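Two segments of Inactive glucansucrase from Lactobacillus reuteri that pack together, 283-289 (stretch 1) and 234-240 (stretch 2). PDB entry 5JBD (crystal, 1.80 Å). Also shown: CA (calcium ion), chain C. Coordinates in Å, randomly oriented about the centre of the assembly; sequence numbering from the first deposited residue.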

# COMPACT_ATOMS: atom_id res chain seq x y z
N ASP A 283 -2.39 6.43 4.16
CA ASP A 283 -1.81 5.73 3.02
C ASP A 283 -2.17 6.41 1.71
O ASP A 283 -3.32 6.84 1.52
CB ASP A 283 -2.33 4.29 2.98
CG ASP A 283 -1.69 3.46 1.87
OD1 ASP A 283 -0.45 3.27 1.90
OD2 ASP A 283 -2.44 3.01 0.99
N ALA A 284 -1.20 6.52 0.81
CA ALA A 284 -1.44 7.01 -0.57
C ALA A 284 -2.09 8.40 -0.61
O ALA A 284 -2.97 8.69 -1.43
CB ALA A 284 -2.29 5.99 -1.34
N ALA A 285 -1.65 9.27 0.29
CA ALA A 285 -2.23 10.62 0.40
C ALA A 285 -2.03 11.47 -0.86
O ALA A 285 -2.77 12.43 -1.04
CB ALA A 285 -1.68 11.35 1.60
N ASP A 286 -1.08 11.09 -1.73
CA ASP A 286 -0.90 11.76 -3.02
C ASP A 286 -1.78 11.21 -4.14
O ASP A 286 -1.72 11.73 -5.26
CB ASP A 286 0.57 11.72 -3.51
CG ASP A 286 1.60 12.26 -2.48
OD1 ASP A 286 1.21 12.97 -1.54
OD2 ASP A 286 2.81 11.97 -2.67
N ASN A 287 -2.55 10.16 -3.89
CA ASN A 287 -3.25 9.45 -4.96
C ASN A 287 -4.77 9.39 -4.76
O ASN A 287 -5.45 8.60 -5.39
CB ASN A 287 -2.68 8.04 -5.07
CG ASN A 287 -1.16 8.03 -5.08
OD1 ASN A 287 -0.56 7.61 -4.10
ND2 ASN A 287 -0.54 8.52 -6.16
N ILE A 288 -5.28 10.26 -3.88
CA ILE A 288 -6.69 10.34 -3.54
C ILE A 288 -7.10 11.81 -3.62
O ILE A 288 -6.29 12.69 -3.36
CB ILE A 288 -6.97 9.76 -2.13
CG1 ILE A 288 -6.19 10.52 -1.03
CG2 ILE A 288 -6.61 8.28 -2.09
CD1 ILE A 288 -6.22 9.87 0.34
N ASP A 289 -8.35 12.07 -3.99
CA ASP A 289 -8.92 13.42 -3.98
C ASP A 289 -8.57 14.09 -2.64
O ASP A 289 -8.89 13.57 -1.57
CB ASP A 289 -10.44 13.36 -4.20
CG ASP A 289 -11.06 14.73 -4.47
OD1 ASP A 289 -10.70 15.71 -3.79
OD2 ASP A 289 -11.94 14.83 -5.35
CA CA C . -6.91 6.92 -6.29
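Stretch 2 (234-240) NSPELLV

Stretch 2 lies against stretch 1 as an irregular, non-helical segment, and the contact, which buries 308 Å² in all, centres on Asn 287. This residue closes a type I turn that begins at Ala 284, with Asn 287 N donating to Ala 284 O at 2.9 Å. Its CA lies 4.8 Å from that of Glu 237, while the CA atoms of Asp 286 and Ser 235 are 6.2 Å apart; the order is kept across these two pairs, but the contact between Ala 284 and Leu 239 breaks it, so no single direction describes the packing.

The side chain of Asn 287 lies against Pro 236 and Leu 239. Its ND2 donates a nearly straight hydrogen bond to Pro 236 O (3.0 Å, 166°), and its OD1 lies 3.4 Å from CD1 of Leu 239. The CB of Leu 239 points toward stretch 1, and the same CD1 packs 3.9 Å from CB of Ala 284. Near the start of stretch 2, Ser 235 OG donates to Asp 286 O at 2.8 Å.

Glu 237 directs its CB away, but its side chain folds back (chi2 61°, chi3 59°) to share a calcium ion with Asn 287. Glu 237 O and OE2 each bind the calcium at 2.3 Å, and Asn 287 O binds it at 2.4 Å; the cation thus accommodates the 3.1 Å approach of OE2 of Glu 237 to O of Asn 287.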

# COMPACT_ATOMS: atom_id res chain seq x y z
N ASN A 234 1.57 16.66 -10.79
CA ASN A 234 1.24 15.54 -11.67
C ASN A 234 1.22 14.22 -10.92
O ASN A 234 1.79 13.24 -11.39
CB ASN A 234 2.20 15.50 -12.87
CG ASN A 234 1.71 14.62 -13.99
OD1 ASN A 234 0.53 14.67 -14.38
ND2 ASN A 234 2.60 13.79 -14.52
N SER A 235 0.54 14.19 -9.77
CA SER A 235 0.44 12.97 -8.96
C SER A 235 -0.76 12.13 -9.42
O SER A 235 -1.87 12.65 -9.51
CB SER A 235 0.31 13.31 -7.47
OG SER A 235 0.60 12.17 -6.69
N PRO A 236 -0.54 10.83 -9.71
CA PRO A 236 -1.59 10.03 -10.38
C PRO A 236 -2.73 9.56 -9.48
O PRO A 236 -2.53 9.30 -8.28
CB PRO A 236 -0.82 8.82 -10.92
CG PRO A 236 0.31 8.65 -9.95
CD PRO A 236 0.70 10.04 -9.54
N GLU A 237 -3.91 9.43 -10.08
CA GLU A 237 -5.08 8.89 -9.38
C GLU A 237 -4.92 7.40 -9.08
O GLU A 237 -5.35 6.93 -8.01
CB GLU A 237 -6.35 9.10 -10.21
CG GLU A 237 -7.65 8.66 -9.51
CD GLU A 237 -7.90 9.42 -8.23
OE1 GLU A 237 -7.98 10.66 -8.33
OE2 GLU A 237 -7.95 8.80 -7.14
N LEU A 238 -4.32 6.66 -10.02
CA LEU A 238 -4.34 5.18 -9.98
C LEU A 238 -3.00 4.57 -9.57
O LEU A 238 -1.93 4.98 -10.06
CB LEU A 238 -4.75 4.64 -11.35
CG LEU A 238 -6.07 5.19 -11.91
CD1 LEU A 238 -6.35 4.64 -13.31
CD2 LEU A 238 -7.25 4.90 -11.00
N LEU A 239 -3.07 3.61 -8.65
CA LEU A 239 -1.92 2.79 -8.23
C LEU A 239 -2.15 1.32 -8.58
O LEU A 239 -1.53 0.80 -9.52
CB LEU A 239 -1.69 2.92 -6.71
CG LEU A 239 -1.30 4.31 -6.20
CD1 LEU A 239 -1.22 4.30 -4.68
CD2 LEU A 239 0.02 4.77 -6.83
N VAL A 240 -3.07 0.67 -7.87
CA VAL A 240 -3.35 -0.77 -8.04
C VAL A 240 -4.69 -1.09 -7.37
O VAL A 240 -5.09 -0.40 -6.42
CB VAL A 240 -2.21 -1.64 -7.45
CG1 VAL A 240 -2.19 -1.59 -5.93
CG2 VAL A 240 -2.31 -3.09 -7.94
O HOH W 1 -9.81 10.01 -5.40
O HOH W 2 -8.69 6.56 -4.71